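Local coordinates for protein esterase (Sinorhizobium meliloti 1021, PDB 4TX1) that hydrolyses acetyl esters as a carbohydrate acetylesterase of the SGNH hydrolase family and probably accepts aryl esters as well, at residues 26-29 / 34-37; 42-47 / 207-212; 66-71 / 78-83; 118-123 / 176-181. All coordinates share one frame; numbering follows the deposited sequence.

How the interactions relate
From the N terminus, interaction 1 comes first and closes a short hairpin loop between residues 26-29 and 34-37. Interaction 2 follows and makes the longest closure, joining helix 41-49 to the C-terminal helix 205-223 across 159 intervening residues. Interactions 3 and 4 both lie within that span, one after the other: 66-71 meets 78-83 at the start of helix 78-89, and 118-123 then pairs helix 112-127 with helix 171-182. None of the closures cross. Interactions 1 and 2 touch through Leu37 and Ser43, while 3 and 4 touch where Leu122 packs on Ala79. Interactions 2 and 4 lie on opposite sides of the chain's centre, about 23 Å apart between centres.

Interaction 1 of 4, residues 26-29 / 34-37; sequences GYDA and RHAL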
# COMPACT_ATOMS: atom_id res chain seq x y z
N GLY A 26 24.89 1.91 -13.35
CA GLY A 26 26.37 1.92 -13.58
C GLY A 26 27.15 1.53 -12.31
O GLY A 26 27.97 2.26 -11.81
N TYR A 27 26.91 0.34 -11.81
CA TYR A 27 27.59 -0.17 -10.62
C TYR A 27 29.01 -0.66 -10.85
O TYR A 27 29.24 -1.56 -11.59
CB TYR A 27 26.76 -1.25 -9.89
CG TYR A 27 27.23 -1.51 -8.50
CD1 TYR A 27 26.68 -0.85 -7.43
CD2 TYR A 27 28.23 -2.42 -8.23
CE1 TYR A 27 27.15 -1.04 -6.16
CE2 TYR A 27 28.68 -2.62 -6.95
CZ TYR A 27 28.14 -1.92 -5.92
OH TYR A 27 28.54 -2.08 -4.64
N ASP A 28 29.95 -0.05 -10.16
CA ASP A 28 31.42 -0.39 -10.27
C ASP A 28 31.72 -1.29 -9.08
O ASP A 28 31.86 -0.86 -7.90
CB ASP A 28 32.24 0.89 -10.15
CG ASP A 28 33.72 0.59 -9.92
OD1 ASP A 28 34.17 -0.51 -10.32
OD2 ASP A 28 34.37 1.43 -9.30
N ALA A 29 31.85 -2.55 -9.36
CA ALA A 29 32.14 -3.59 -8.39
C ALA A 29 33.55 -3.47 -7.77
O ALA A 29 33.76 -4.00 -6.68
CB ALA A 29 31.96 -4.94 -9.06
N ARG A 34 29.93 4.25 -8.47
CA ARG A 34 29.18 4.39 -9.71
C ARG A 34 30.16 4.67 -10.84
O ARG A 34 31.12 5.46 -10.63
CB ARG A 34 28.22 5.54 -9.58
CG ARG A 34 27.16 5.54 -10.66
CD ARG A 34 26.06 6.59 -10.51
NE ARG A 34 24.98 6.35 -11.45
CZ ARG A 34 23.96 7.17 -11.68
NH1 ARG A 34 23.81 8.28 -10.93
NH2 ARG A 34 23.09 6.88 -12.63
N HIS A 35 29.99 4.04 -11.97
CA HIS A 35 30.77 4.39 -13.17
C HIS A 35 30.59 5.86 -13.49
O HIS A 35 29.49 6.47 -13.30
CB HIS A 35 30.37 3.50 -14.41
CG HIS A 35 30.63 2.05 -14.24
ND1 HIS A 35 31.84 1.56 -13.81
CD2 HIS A 35 29.86 0.97 -14.51
CE1 HIS A 35 31.78 0.24 -13.74
NE2 HIS A 35 30.59 -0.14 -14.22
N ALA A 36 31.62 6.51 -14.05
CA ALA A 36 31.46 7.83 -14.60
C ALA A 36 30.34 7.91 -15.59
O ALA A 36 30.05 6.95 -16.30
CB ALA A 36 32.81 8.27 -15.25
N LEU A 37 29.80 9.02 -15.65
CA LEU A 37 28.61 9.33 -16.50
C LEU A 37 28.86 8.83 -17.87
O LEU A 37 28.05 8.17 -18.45
CB LEU A 37 28.31 10.83 -16.51
CG LEU A 37 27.15 11.28 -17.40
CD1 LEU A 37 25.84 10.68 -16.92
CD2 LEU A 37 27.06 12.80 -17.45
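The imidazole of His35 lies against the backbone of Tyr27 and Asp28, with one face turned to the peptide between them. Asp28 N sits 4.0 Å above the ring plane, offset toward the rim, and Asp28 CB approaches His35 CE1 at 3.7 Å. With CG anti to its own carbonyl carbon (chi1 -63°), His35 turns its ring back along the 26-28 backbone. His35 NE2 comes near Tyr27 O, but its hydrogen bond goes to Leu203 O, which ties the ring to the segment just before helix 205-223. The segments take in parts of a small antiparallel hairpin of strands 27-28 and 33-34, just after helix 22-25, in which Tyr27 and Arg34 form a non-hydrogen-bonded pair. Tyr27 also stacks on His202, part of what is probably the catalytic triad of this SGNH enzyme. The one hydrogen bond across the contact is nearly straight: His35 N gives to Gly26 O at 2.7 Å (166°). Arg34 CA brings a CH to the same oxygen at 3.2 Å, and Arg34 CG rests 3.6 Å from Gly26 O before its extended chain carries NE to Trp25 O. Glycine suits position 26, since at its positive phi of 103° a CB would jam against the preceding carbonyl and crowd His35 CB.

Interaction 2 of 4, residues 42-47 / 207-212; sequences PSVLQK and NTRAVG
Van der Waals packing between Val44 and Gly212 sets the spacing of two helices whose segment axes approach to 7.8 Å and cross at -43°. Glycine is what permits this: a CB on Gly212 would clash with Val44 CB. In its absence Val44 CG1 settles on the bare backbone, 3.8 Å from Gly212 C and equally 3.8 Å from Arg209 O. Leu45 CD1 adds a methyl 4.0 Å from Gly212 O, beside the CA pair that comes closest, Leu45 and Gly212. A second kind of contact sets a methyl against a flat cation. Val44 CG2, anti to its carbonyl carbon, stands over the centre of the Arg209 guanidinium, 3.9 Å above its plane, because the arginine chain bends at chi3 (76°) and folds back across the valine. The ionic part lies outside the pair, where Arg209 NH1 makes a salt bridge with Asp39. Were Val44 cut back to an alanine, a gap would probably open over Gly212 and the guanidinium would lose the methyl over its face. With no hydrogen bond between the segments, helices 41-49 and 205-223 of this alpha/beta fold join here through close fit of shape, and the arginine's charge is met by Asp39, outside the two segments.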
# COMPACT_ATOMS: atom_id res chain seq x y z
N PRO A 42 23.40 4.21 -21.17
CA PRO A 42 22.56 5.19 -21.81
C PRO A 42 23.31 6.45 -22.33
O PRO A 42 22.92 7.05 -23.33
CB PRO A 42 21.61 5.64 -20.68
CG PRO A 42 21.54 4.42 -19.85
CD PRO A 42 23.00 3.93 -19.78
N SER A 43 24.38 6.83 -21.64
CA SER A 43 25.25 7.94 -22.04
C SER A 43 25.99 7.63 -23.35
O SER A 43 26.03 8.52 -24.24
CB SER A 43 26.32 8.20 -20.99
OG SER A 43 25.67 8.62 -19.76
N VAL A 44 26.52 6.42 -23.41
CA VAL A 44 27.19 5.95 -24.67
C VAL A 44 26.22 5.94 -25.85
O VAL A 44 26.53 6.48 -26.96
CB VAL A 44 27.84 4.60 -24.49
CG1 VAL A 44 28.24 4.07 -25.89
CG2 VAL A 44 28.94 4.69 -23.40
N LEU A 45 25.01 5.39 -25.65
CA LEU A 45 23.95 5.54 -26.62
C LEU A 45 23.64 6.99 -27.01
O LEU A 45 23.43 7.31 -28.23
CB LEU A 45 22.69 4.81 -26.12
CG LEU A 45 21.53 4.63 -27.05
CD1 LEU A 45 21.88 3.83 -28.33
CD2 LEU A 45 20.38 3.90 -26.31
N GLN A 46 23.53 7.89 -26.02
CA GLN A 46 23.16 9.26 -26.30
C GLN A 46 24.26 9.88 -27.22
O GLN A 46 23.98 10.72 -28.10
CB GLN A 46 23.09 10.09 -25.03
CG GLN A 46 22.99 11.59 -25.17
CD GLN A 46 21.65 12.03 -25.71
OE1 GLN A 46 20.68 12.32 -24.93
NE2 GLN A 46 21.52 12.03 -27.04
N LYS A 47 25.50 9.58 -26.88
CA LYS A 47 26.62 10.22 -27.63
C LYS A 47 26.58 9.72 -29.05
O LYS A 47 26.79 10.52 -29.98
CB LYS A 47 27.96 9.86 -27.03
CG LYS A 47 29.17 10.58 -27.69
CD LYS A 47 30.43 10.24 -26.90
CE LYS A 47 31.67 11.02 -27.30
NZ LYS A 47 31.44 12.45 -26.95
N ASN A 207 32.63 -3.01 -20.18
CA ASN A 207 31.51 -3.87 -20.53
C ASN A 207 30.18 -3.11 -20.50
O ASN A 207 29.29 -3.36 -21.34
CB ASN A 207 31.45 -5.13 -19.75
CG ASN A 207 32.41 -6.20 -20.29
OD1 ASN A 207 32.03 -6.94 -21.17
ND2 ASN A 207 33.60 -6.29 -19.71
N THR A 208 30.12 -2.10 -19.67
CA THR A 208 28.91 -1.22 -19.66
C THR A 208 28.88 -0.36 -20.95
O THR A 208 27.88 -0.26 -21.65
CB THR A 208 28.95 -0.33 -18.45
OG1 THR A 208 29.07 -1.12 -17.26
CG2 THR A 208 27.64 0.59 -18.39
N ARG A 209 30.05 0.18 -21.34
CA ARG A 209 30.12 0.92 -22.61
C ARG A 209 29.74 0.07 -23.84
O ARG A 209 29.00 0.56 -24.76
CB ARG A 209 31.55 1.48 -22.81
CG ARG A 209 31.93 2.59 -21.89
CD ARG A 209 33.40 3.03 -22.21
NE ARG A 209 33.23 3.76 -23.39
CZ ARG A 209 32.91 5.06 -23.47
NH1 ARG A 209 32.90 5.87 -22.42
NH2 ARG A 209 32.64 5.56 -24.71
N ALA A 210 30.08 -1.20 -23.81
CA ALA A 210 29.88 -2.16 -24.91
C ALA A 210 28.43 -2.36 -25.14
O ALA A 210 27.97 -2.48 -26.28
CB ALA A 210 30.56 -3.48 -24.65
N VAL A 211 27.65 -2.42 -24.03
CA VAL A 211 26.20 -2.51 -24.17
C VAL A 211 25.69 -1.31 -24.91
O VAL A 211 24.87 -1.47 -25.82
CB VAL A 211 25.48 -2.64 -22.80
CG1 VAL A 211 23.98 -2.52 -23.01
CG2 VAL A 211 25.91 -3.88 -22.09
N GLY A 212 26.07 -0.10 -24.52
CA GLY A 212 25.58 1.10 -25.12
C GLY A 212 25.93 1.15 -26.61
O GLY A 212 25.09 1.53 -27.44

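Interaction 3 of 4, residues 66-71 / 78-83; sequences AYDDHL and GARVLP
Arg80, in the first turn of helix 78-89, reaches back to Asp68 in the preceding loop. Both belong to the beta-alpha-beta crossover that runs from strand 53-59 through this helix to strand 94-98 in the SGNH hydrolase fold. Past CB the arginine chain runs out through CG and CD, with CG opposite the backbone N, then bends at chi3 (49°), which swings the guanidinium toward the loop. NE forms a salt bridge with Asp75, so two aspartates grip the group. NH2 and NH1 both give to one oxygen: Arg80 NH2 lies 2.6 Å from Asp68 OD1, and Arg80 NH1, by a weaker bond, 2.9 Å from Asp68 OD1. Because both nitrogens share OD1, this is not the two-oxygen, two-nitrogen fork; the carboxylate and guanidinium planes are 16° apart, yet NH2 meets OD1 from 35° out of the carboxylate plane. Asp68 OD2 is hydrogen-bonded to His70 NE2 of the fourth subunit, which links this salt bridge to the assembly. Deeper in, small residues allow close approach: Ala66 CB meets Ala79 CB at 3.8 Å, with Leu122 of helix 112-127 packed on Ala79. Further along the loop, Asp69 OD1 closes an Asx turn by accepting from Leu71 N at 3.0 Å. A water sits 2.7 Å from Asp68 OD2 and 3.4 Å from Arg80 NH1, the latter bond weak.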
# COMPACT_ATOMS: atom_id res chain seq x y z
N ALA A 66 8.96 -7.31 -11.72
CA ALA A 66 7.58 -7.09 -11.25
C ALA A 66 7.36 -7.64 -9.86
O ALA A 66 6.25 -8.12 -9.50
CB ALA A 66 6.54 -7.69 -12.23
N TYR A 67 8.42 -7.64 -9.05
CA TYR A 67 8.44 -8.31 -7.74
C TYR A 67 8.90 -7.39 -6.64
O TYR A 67 9.81 -6.63 -6.76
CB TYR A 67 9.28 -9.57 -7.82
CG TYR A 67 8.82 -10.53 -8.91
CD1 TYR A 67 7.74 -11.43 -8.69
CD2 TYR A 67 9.36 -10.48 -10.15
CE1 TYR A 67 7.27 -12.20 -9.72
CE2 TYR A 67 8.83 -11.25 -11.21
CZ TYR A 67 7.81 -12.14 -10.96
OH TYR A 67 7.40 -12.94 -11.99
N ASP A 68 8.29 -7.52 -5.47
CA ASP A 68 8.65 -6.68 -4.36
C ASP A 68 9.99 -7.09 -3.73
O ASP A 68 10.32 -8.29 -3.59
CB ASP A 68 7.61 -6.89 -3.27
CG ASP A 68 6.23 -6.39 -3.68
OD1 ASP A 68 6.16 -5.36 -4.42
OD2 ASP A 68 5.23 -7.16 -3.32
N ASP A 69 10.72 -6.10 -3.30
CA ASP A 69 11.97 -6.24 -2.57
C ASP A 69 12.11 -5.07 -1.66
O ASP A 69 12.24 -3.93 -2.11
CB ASP A 69 13.15 -6.40 -3.55
CG ASP A 69 14.48 -6.52 -2.85
OD1 ASP A 69 14.53 -6.19 -1.69
OD2 ASP A 69 15.53 -6.88 -3.49
N HIS A 70 12.01 -5.31 -0.34
CA HIS A 70 11.96 -4.26 0.68
C HIS A 70 13.29 -4.07 1.40
O HIS A 70 13.39 -3.50 2.47
CB HIS A 70 10.86 -4.57 1.72
CG HIS A 70 9.52 -4.85 1.13
ND1 HIS A 70 8.79 -3.91 0.42
CD2 HIS A 70 8.80 -6.00 1.08
CE1 HIS A 70 7.65 -4.46 0.03
NE2 HIS A 70 7.62 -5.71 0.46
N LEU A 71 14.37 -4.53 0.77
CA LEU A 71 15.67 -4.47 1.37
C LEU A 71 16.51 -3.20 1.19
O LEU A 71 17.63 -3.06 1.77
CB LEU A 71 16.50 -5.71 0.91
CG LEU A 71 15.94 -7.06 1.30
CD1 LEU A 71 16.70 -8.20 0.60
CD2 LEU A 71 15.92 -7.24 2.82
N GLY A 78 9.71 -3.24 -10.39
CA GLY A 78 9.77 -2.46 -11.61
C GLY A 78 8.39 -2.10 -12.11
O GLY A 78 8.19 -1.01 -12.60
N ALA A 79 7.44 -2.99 -11.96
CA ALA A 79 6.12 -2.77 -12.48
C ALA A 79 5.35 -1.73 -11.67
O ALA A 79 4.61 -0.94 -12.24
CB ALA A 79 5.36 -4.07 -12.50
N ARG A 80 5.50 -1.71 -10.36
CA ARG A 80 4.79 -0.72 -9.54
C ARG A 80 5.23 0.70 -9.82
O ARG A 80 4.44 1.62 -9.82
CB ARG A 80 4.90 -1.05 -8.02
CG ARG A 80 4.05 -0.04 -7.20
CD ARG A 80 3.76 -0.74 -5.81
NE ARG A 80 5.01 -1.27 -5.24
CZ ARG A 80 5.20 -2.46 -4.80
NH1 ARG A 80 4.15 -3.35 -4.71
NH2 ARG A 80 6.43 -2.77 -4.33
N VAL A 81 6.54 0.87 -10.06
CA VAL A 81 7.18 2.13 -10.30
C VAL A 81 6.99 2.63 -11.74
O VAL A 81 6.97 3.85 -12.00
CB VAL A 81 8.61 2.13 -9.82
CG1 VAL A 81 9.37 3.42 -10.25
CG2 VAL A 81 8.63 1.93 -8.30
N LEU A 82 6.87 1.73 -12.67
CA LEU A 82 7.03 2.18 -14.07
C LEU A 82 6.01 3.23 -14.53
O LEU A 82 6.39 4.19 -15.14
CB LEU A 82 6.97 0.97 -15.00
CG LEU A 82 7.05 1.27 -16.50
CD1 LEU A 82 8.39 1.91 -16.85
CD2 LEU A 82 6.83 0.01 -17.32
N PRO A 83 4.68 3.08 -14.15
CA PRO A 83 3.75 4.13 -14.58
C PRO A 83 4.16 5.55 -14.23
O PRO A 83 4.03 6.44 -15.05
CB PRO A 83 2.43 3.72 -13.95
CG PRO A 83 2.51 2.25 -13.80
CD PRO A 83 3.99 2.02 -13.40
O HOH W 1 2.91 -5.87 -2.85

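Interaction 4 of 4, residues 118-123 / 176-181; sequences GIERLV and RDLADE
Leu178 fills the tight part of the contact by setting its two methyls on the opposing helix. Leu178 CD2 reaches Ile119 CG2 at 3.7 Å and Glu120 N at 3.6 Å, while Leu178 CD1 lies 3.9 Å from Glu120 CB. With CG opposite the backbone N (chi1 -172°), Leu178 points its forked end at the other helix, and the first carbons of Glu120, crossing it at about a right angle, serve as an apolar flank. A branched aliphatic residue suits this place: CD2 fits between Ile119 CG2 and Glu120 N while CD1 covers the Glu120 carbons. Helices 112-127 and 171-182 run side by side over one face of the parallel sheet, their segment axes 10.9 Å apart at closest and crossing at -29°, in the layered alpha/beta fold of the family. Ile119 also packs on Ile143 of strand 140-145. Losing both methyls of Leu178, as with an alanine here, is likely to open a gap between the helices and leave Ile119 CG2 without this partner. Toward solvent the fit loosens. Glu120 and Glu181, both extended beyond CG, bring Glu120 OE1 to 3.8 Å from Glu181 OE1 with their carboxylate planes 83° apart, a like-charge approach with no hydrogen bond between the two groups. Lys117, in a salt bridge with Glu120 OE2, probably offsets part of the repulsion.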
# COMPACT_ATOMS: atom_id res chain seq x y z
N GLY A 118 7.55 -11.03 -15.96
CA GLY A 118 7.64 -9.65 -15.46
C GLY A 118 7.86 -8.68 -16.63
O GLY A 118 7.25 -7.59 -16.69
N ILE A 119 8.74 -9.03 -17.59
CA ILE A 119 8.90 -8.13 -18.74
C ILE A 119 7.60 -7.97 -19.52
O ILE A 119 7.26 -6.86 -19.96
CB ILE A 119 10.01 -8.66 -19.70
CG1 ILE A 119 11.40 -8.68 -19.00
CG2 ILE A 119 10.07 -7.81 -20.97
CD1 ILE A 119 11.96 -7.33 -18.59
N GLU A 120 6.88 -9.06 -19.66
CA GLU A 120 5.55 -9.03 -20.26
C GLU A 120 4.62 -8.03 -19.62
O GLU A 120 3.93 -7.24 -20.28
CB GLU A 120 4.98 -10.41 -20.36
CG GLU A 120 3.63 -10.48 -21.07
CD GLU A 120 3.15 -11.90 -21.22
OE1 GLU A 120 2.39 -12.13 -22.15
OE2 GLU A 120 3.49 -12.78 -20.44
N ARG A 121 4.63 -8.03 -18.31
CA ARG A 121 3.83 -7.06 -17.59
C ARG A 121 4.29 -5.61 -17.86
O ARG A 121 3.48 -4.78 -18.07
CB ARG A 121 3.86 -7.36 -16.10
CG ARG A 121 3.18 -6.30 -15.27
CD ARG A 121 1.69 -6.30 -15.44
NE ARG A 121 1.07 -5.49 -14.43
CZ ARG A 121 0.06 -4.68 -14.62
NH1 ARG A 121 -0.47 -4.56 -15.80
NH2 ARG A 121 -0.35 -3.97 -13.62
N LEU A 122 5.61 -5.37 -17.85
CA LEU A 122 6.13 -4.08 -18.14
C LEU A 122 5.71 -3.62 -19.54
O LEU A 122 5.35 -2.48 -19.75
CB LEU A 122 7.66 -4.02 -17.96
CG LEU A 122 8.16 -4.35 -16.55
CD1 LEU A 122 9.70 -4.28 -16.55
CD2 LEU A 122 7.60 -3.45 -15.46
N VAL A 123 5.79 -4.54 -20.51
CA VAL A 123 5.39 -4.16 -21.88
C VAL A 123 3.95 -3.69 -21.85
O VAL A 123 3.59 -2.68 -22.45
CB VAL A 123 5.60 -5.33 -22.88
CG1 VAL A 123 4.99 -4.94 -24.24
CG2 VAL A 123 7.12 -5.61 -22.95
N ARG A 176 13.78 -13.03 -26.37
CA ARG A 176 13.64 -12.91 -27.82
C ARG A 176 12.28 -13.43 -28.29
O ARG A 176 11.64 -12.80 -29.13
CB ARG A 176 14.77 -13.73 -28.52
CG ARG A 176 14.73 -13.66 -30.07
CD ARG A 176 15.79 -14.58 -30.71
NE ARG A 176 17.15 -14.26 -30.31
CZ ARG A 176 17.93 -14.99 -29.49
NH1 ARG A 176 17.56 -16.19 -29.02
NH2 ARG A 176 19.15 -14.52 -29.19
N ASP A 177 11.87 -14.58 -27.75
CA ASP A 177 10.54 -15.22 -28.03
C ASP A 177 9.42 -14.25 -27.63
O ASP A 177 8.50 -14.00 -28.38
CB ASP A 177 10.35 -16.50 -27.31
CG ASP A 177 11.19 -17.66 -27.86
OD1 ASP A 177 11.81 -17.54 -28.90
OD2 ASP A 177 11.24 -18.66 -27.13
N LEU A 178 9.54 -13.63 -26.45
CA LEU A 178 8.54 -12.61 -26.02
C LEU A 178 8.44 -11.42 -26.93
O LEU A 178 7.32 -10.95 -27.24
CB LEU A 178 8.82 -12.21 -24.52
CG LEU A 178 7.74 -11.31 -23.92
CD1 LEU A 178 6.45 -12.04 -23.63
CD2 LEU A 178 8.24 -10.52 -22.63
N ALA A 179 9.58 -10.87 -27.36
CA ALA A 179 9.67 -9.70 -28.19
C ALA A 179 8.93 -9.99 -29.48
O ALA A 179 8.16 -9.16 -29.97
CB ALA A 179 11.12 -9.35 -28.46
N ASP A 180 9.16 -11.20 -29.96
CA ASP A 180 8.48 -11.64 -31.22
C ASP A 180 6.96 -11.74 -31.02
O ASP A 180 6.20 -11.24 -31.85
CB ASP A 180 9.10 -12.97 -31.69
CG ASP A 180 8.54 -13.43 -33.07
OD1 ASP A 180 8.33 -12.57 -33.98
OD2 ASP A 180 8.29 -14.63 -33.21
N GLU A 181 6.53 -12.31 -29.90
CA GLU A 181 5.12 -12.50 -29.52
C GLU A 181 4.43 -11.17 -29.35
O GLU A 181 3.34 -10.96 -29.87
CB GLU A 181 5.07 -13.38 -28.31
CG GLU A 181 3.70 -13.74 -27.79
CD GLU A 181 3.77 -14.17 -26.32
OE1 GLU A 181 2.86 -13.76 -25.54
OE2 GLU A 181 4.78 -14.88 -25.94